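Local atomic coordinates of host Factor for Q beta (Staphylococcus aureus, PDB entry 1KQ1), a protein that forms a hexameric ring of Sm-like subunits that binds RNA and acts as a pleiotropic regulator of translation. Residues L12-F15 with K16-T20; N4-I7 with Q8-A11. One frame throughout, in Å; residues are numbered along the deposited sequence.

Contact 1 (L12-F15 with K16-T20)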
loop_
_atom_site.group_PDB
_atom_site.type_symbol
_atom_site.label_atom_id
_atom_site.label_comp_id
_atom_site.label_asym_id
_atom_site.label_seq_id
_atom_site.Cartn_x
_atom_site.Cartn_y
_atom_site.Cartn_z
ATOM N N LEU C 12 8.089 -8.139 -19.763
ATOM C CA LEU C 12 6.756 -8.702 -19.853
ATOM C C LEU C 12 6.372 -9.152 -21.220
ATOM O O LEU C 12 5.686 -10.158 -21.393
ATOM C CB LEU C 12 5.675 -7.721 -19.325
ATOM C CG LEU C 12 5.916 -7.302 -17.870
ATOM C CD1 LEU C 12 4.880 -6.286 -17.432
ATOM C CD2 LEU C 12 5.888 -8.526 -16.953
ATOM N N GLU C 13 6.829 -8.406 -22.225
ATOM C CA GLU C 13 6.537 -8.763 -23.622
ATOM C C GLU C 13 7.249 -10.076 -24.038
ATOM O O GLU C 13 6.686 -10.889 -24.777
ATOM C CB GLU C 13 6.948 -7.577 -24.520
ATOM C CG GLU C 13 6.532 -7.751 -25.962
ATOM C CD GLU C 13 5.034 -7.873 -26.181
ATOM O OE1 GLU C 13 4.655 -8.397 -27.251
ATOM O OE2 GLU C 13 4.230 -7.438 -25.326
ATOM N N ASN C 14 8.454 -10.260 -23.535
ATOM C CA ASN C 14 9.187 -11.504 -23.794
ATOM C C ASN C 14 8.509 -12.654 -23.049
ATOM O O ASN C 14 8.359 -13.737 -23.607
ATOM C CB ASN C 14 10.610 -11.384 -23.320
ATOM C CG ASN C 14 11.514 -10.731 -24.356
ATOM O OD1 ASN C 14 11.429 -11.042 -25.548
ATOM N ND2 ASN C 14 12.394 -9.846 -23.906
ATOM N N PHE C 15 8.095 -12.431 -21.792
ATOM C CA PHE C 15 7.415 -13.494 -21.060
ATOM C C PHE C 15 6.179 -13.924 -21.811
ATOM O O PHE C 15 5.886 -15.113 -21.895
ATOM C CB PHE C 15 6.942 -13.032 -19.642
ATOM C CG PHE C 15 8.039 -12.710 -18.676
ATOM C CD1 PHE C 15 9.318 -13.240 -18.817
ATOM C CD2 PHE C 15 7.778 -11.864 -17.594
ATOM C CE1 PHE C 15 10.324 -12.924 -17.900
ATOM C CE2 PHE C 15 8.767 -11.542 -16.682
ATOM C CZ PHE C 15 10.042 -12.065 -16.820
ATOM N N LYS C 16 5.409 -12.944 -22.305
ATOM C CA LYS C 16 4.197 -13.194 -23.028
ATOM C C LYS C 16 4.484 -13.947 -24.325
ATOM O O LYS C 16 3.857 -14.972 -24.629
ATOM C CB LYS C 16 3.508 -11.862 -23.362
ATOM C CG LYS C 16 2.202 -11.974 -24.071
ATOM C CD LYS C 16 1.615 -10.601 -24.372
ATOM C CE LYS C 16 0.488 -10.660 -25.365
ATOM N NZ LYS C 16 0.208 -9.277 -25.901
ATOM N N ALA C 17 5.429 -13.419 -25.090
ATOM C CA ALA C 17 5.668 -14.030 -26.394
ATOM C C ALA C 17 6.194 -15.426 -26.309
ATOM O O ALA C 17 5.835 -16.268 -27.147
ATOM C CB ALA C 17 6.622 -13.184 -27.196
ATOM N N ASN C 18 7.038 -15.672 -25.314
ATOM C CA ASN C 18 7.652 -16.977 -25.152
ATOM C C ASN C 18 6.842 -17.933 -24.265
ATOM O O ASN C 18 7.239 -19.090 -24.042
ATOM C CB ASN C 18 9.044 -16.817 -24.582
ATOM C CG ASN C 18 9.978 -16.080 -25.523
ATOM O OD1 ASN C 18 10.804 -15.281 -25.093
ATOM N ND2 ASN C 18 9.855 -16.363 -26.810
ATOM N N GLN C 19 5.691 -17.464 -23.798
ATOM C CA GLN C 19 4.835 -18.282 -22.893
ATOM C C GLN C 19 5.658 -18.847 -21.742
ATOM O O GLN C 19 5.430 -19.979 -21.285
ATOM C CB GLN C 19 4.154 -19.414 -23.664
ATOM C CG GLN C 19 3.117 -18.872 -24.652
ATOM C CD GLN C 19 2.261 -19.958 -25.274
ATOM O OE1 GLN C 19 1.363 -20.502 -24.636
ATOM N NE2 GLN C 19 2.537 -20.273 -26.530
ATOM N N THR C 20 6.581 -18.063 -21.202
ATOM C CA THR C 20 7.380 -18.601 -20.152
ATOM C C THR C 20 6.631 -18.692 -18.820
ATOM O O THR C 20 5.771 -17.875 -18.481
ATOM C CB THR C 20 8.807 -17.919 -20.079
ATOM O OG1 THR C 20 9.072 -17.408 -18.775
ATOM C CG2 THR C 20 8.971 -16.848 -21.146
HETATM O O HOH W 1 4.607 -15.718 -19.465
#

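Contact 2 (N4-I7 with Q8-A11)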
loop_
_atom_site.group_PDB
_atom_site.type_symbol
_atom_site.label_atom_id
_atom_site.label_comp_id
_atom_site.label_asym_id
_atom_site.label_seq_id
_atom_site.Cartn_x
_atom_site.Cartn_y
_atom_site.Cartn_z
ATOM N N ASN C 4 14.215 1.622 -25.150
ATOM C CA ASN C 4 15.314 0.892 -24.543
ATOM C C ASN C 4 15.344 1.035 -23.022
ATOM O O ASN C 4 15.767 0.114 -22.320
ATOM C CB ASN C 4 16.639 1.374 -25.138
ATOM C CG ASN C 4 17.780 0.434 -24.848
ATOM O OD1 ASN C 4 18.335 0.428 -23.751
ATOM N ND2 ASN C 4 18.130 -0.387 -25.834
ATOM N N GLU C 5 14.870 2.166 -22.491
ATOM C CA GLU C 5 14.920 2.425 -21.058
ATOM C C GLU C 5 13.832 1.650 -20.320
ATOM O O GLU C 5 13.964 1.445 -19.086
ATOM C CB GLU C 5 14.781 3.923 -20.778
ATOM C CG GLU C 5 16.017 4.736 -21.129
ATOM C CD GLU C 5 16.162 4.959 -22.622
ATOM O OE1 GLU C 5 15.152 4.825 -23.345
ATOM O OE2 GLU C 5 17.287 5.268 -23.069
ATOM N N ASN C 6 12.793 1.218 -20.989
ATOM C CA ASN C 6 11.655 0.541 -20.378
ATOM C C ASN C 6 11.954 -0.937 -20.269
ATOM O O ASN C 6 11.623 -1.745 -21.141
ATOM C CB ASN C 6 10.446 0.799 -21.259
ATOM C CG ASN C 6 9.178 0.148 -20.751
ATOM O OD1 ASN C 6 9.178 -0.611 -19.770
ATOM N ND2 ASN C 6 8.084 0.439 -21.419
ATOM N N ILE C 7 12.565 -1.304 -19.154
ATOM C CA ILE C 7 12.921 -2.688 -19.002
ATOM C C ILE C 7 11.749 -3.539 -18.549
ATOM O O ILE C 7 11.759 -4.763 -18.736
ATOM C CB ILE C 7 14.134 -2.872 -18.034
ATOM C CG1 ILE C 7 13.726 -2.561 -16.599
ATOM C CG2 ILE C 7 15.329 -1.960 -18.492
ATOM C CD1 ILE C 7 14.793 -3.005 -15.621
ATOM N N GLN C 8 10.738 -2.904 -17.969
ATOM C CA GLN C 8 9.569 -3.664 -17.527
ATOM C C GLN C 8 8.780 -4.246 -18.697
ATOM O O GLN C 8 8.445 -5.430 -18.727
ATOM C CB GLN C 8 8.650 -2.788 -16.678
ATOM C CG GLN C 8 7.366 -3.499 -16.248
ATOM C CD GLN C 8 6.326 -2.624 -15.514
ATOM O OE1 GLN C 8 5.213 -3.104 -15.208
ATOM N NE2 GLN C 8 6.679 -1.371 -15.203
ATOM N N ASP C 9 8.454 -3.418 -19.685
ATOM C CA ASP C 9 7.713 -3.949 -20.789
ATOM C C ASP C 9 8.546 -4.864 -21.658
ATOM O O ASP C 9 8.012 -5.741 -22.291
ATOM C CB ASP C 9 7.107 -2.820 -21.607
ATOM C CG ASP C 9 5.935 -2.204 -20.905
ATOM O OD1 ASP C 9 5.763 -0.994 -20.967
ATOM O OD2 ASP C 9 5.168 -2.951 -20.259
ATOM N N LYS C 10 9.841 -4.620 -21.736
ATOM C CA LYS C 10 10.681 -5.533 -22.486
ATOM C C LYS C 10 10.567 -6.927 -21.850
ATOM O O LYS C 10 10.409 -7.918 -22.554
ATOM C CB LYS C 10 12.133 -5.061 -22.469
ATOM C CG LYS C 10 13.078 -6.038 -23.195
ATOM C CD LYS C 10 14.503 -5.504 -23.346
ATOM C CE LYS C 10 15.385 -6.477 -24.150
ATOM N NZ LYS C 10 15.707 -7.722 -23.396
ATOM N N ALA C 11 10.598 -6.985 -20.513
ATOM C CA ALA C 11 10.524 -8.282 -19.847
ATOM C C ALA C 11 9.154 -8.904 -19.999
ATOM O O ALA C 11 9.034 -10.080 -20.355
ATOM C CB ALA C 11 10.873 -8.145 -18.366
HETATM O O HOH W 2 8.955 0.358 -16.708
#

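Contact 1 (L12-F15 with K16-T20)
Thr20 folds back on Phe15 where helix 7-17 comes to its end. The methyl CG2 of Thr20 lies 3.6 Å from the carbonyl oxygen Phe15 O and also rests against Phe15 CA, while Thr20 OG1 approaches the ring obliquely, 4.2 Å from Phe15 CD1. This is the close-packed side: with CG beside its own backbone N (chi1 -66°), the Phe15 ring drops onto Ile36, Tyr63 and Val65 of the sheet, and Leu12 packs next to it. Upstream, Lys16 N, Ala17 N and Asn18 N each donate to the carbonyl four residues back, and the Asn18 side chain lies against Asn14 O without a hydrogen bond, OD1 and O both being acceptors. The pattern then changes to a Schellman motif: Gln19 turns to positive phi, Gln19 N bonds to Lys16 O, and Thr20 N reaches Phe15 O at 3.1 Å, within the plane of that carbonyl. A water donates to Thr20 O and, weakly, to Phe15 O.

The outer side is looser. Lys16 runs out fully extended, and its NZ stays 4.5 Å from Glu13 OE2, beyond salt-bridge range; that carboxylate oxygen is hydrogen-bonded to Tyr39 OH. The carbonyls from Leu12 to Lys16 are thus met by main-chain N-H groups, whereas Thr20 OG1 is buried without a partner and Thr20 contributes packing through its methyl.

Contact 2 (N4-I7 with Q8-A11)
The side chain of Asn6 reaches forward over the first turn of the helix because CG stands opposite the backbone N (chi1 180°), and that of Asp9 comes back to meet it with CG beside its own backbone N (chi1 -74°). The two cross with their amide and carboxylate planes 60° apart and are joined by a pair of hydrogen bonds. Asp9 N donates to Asn6 OD1 at 2.9 Å, almost straight at the hydrogen but from above the plane of the amide carbonyl. In return Asn6 ND2 donates to Asp9 OD1 at 2.8 Å, keeping the acceptor close to the amide plane and meeting the carboxylate on its anti side. Bound at both its oxygen and its nitrogen, the Asn6 amide is fixed in rotation.

A water adds a further link, giving a hydrogen to Asn6 OD1 and accepting one from Gln8 NE2, with both distances 3.2 Å. Gln8 is extended, and its OE1 accepts from Lys57 NZ of its own chain and is hydrogen-bonded to Tyr56 OH of the second subunit. Main-chain bonds begin weakly, with Lys10 N 3.4 Å from Asn6 O, and become firmer at Ala11 N to Ile7 O, 3.1 Å. Neighbouring protein covers part of this turn: Ile7 and Gln8 pack on Val43 of the second subunit, and Ala11 on Leu54 of that chain.

The negative Asp9 carboxylate lies near the start of the helix, where the dipole would probably stabilise its charge. Asn6 OD1, accepting from Asp9 N, makes a side-chain N-cap, reinforced by the added side chain-to-side chain bond, at the start of the N-terminal helix of an Sm-like Hfq subunit.

How the contacts relate
Contacts 1 and 2 occupy the two ends of helix 7-17, their centres about 12 Å apart, and both lie at the surface. Their chemistry follows the polarity of the helix. At 4-7 with 8-11, main-chain N-H groups at the start call for acceptors, and an asparagine side chain supplies one; at 12-15 with 16-20, carbonyls at the finish are met by backbone N-H groups of the turn and by water. Their surroundings differ too: contact 1 sets its apolar residues on the sheet of its own chain, whereas contact 2 faces a neighbouring subunit, so one helix serves both the subunit fold and the hexamer interface.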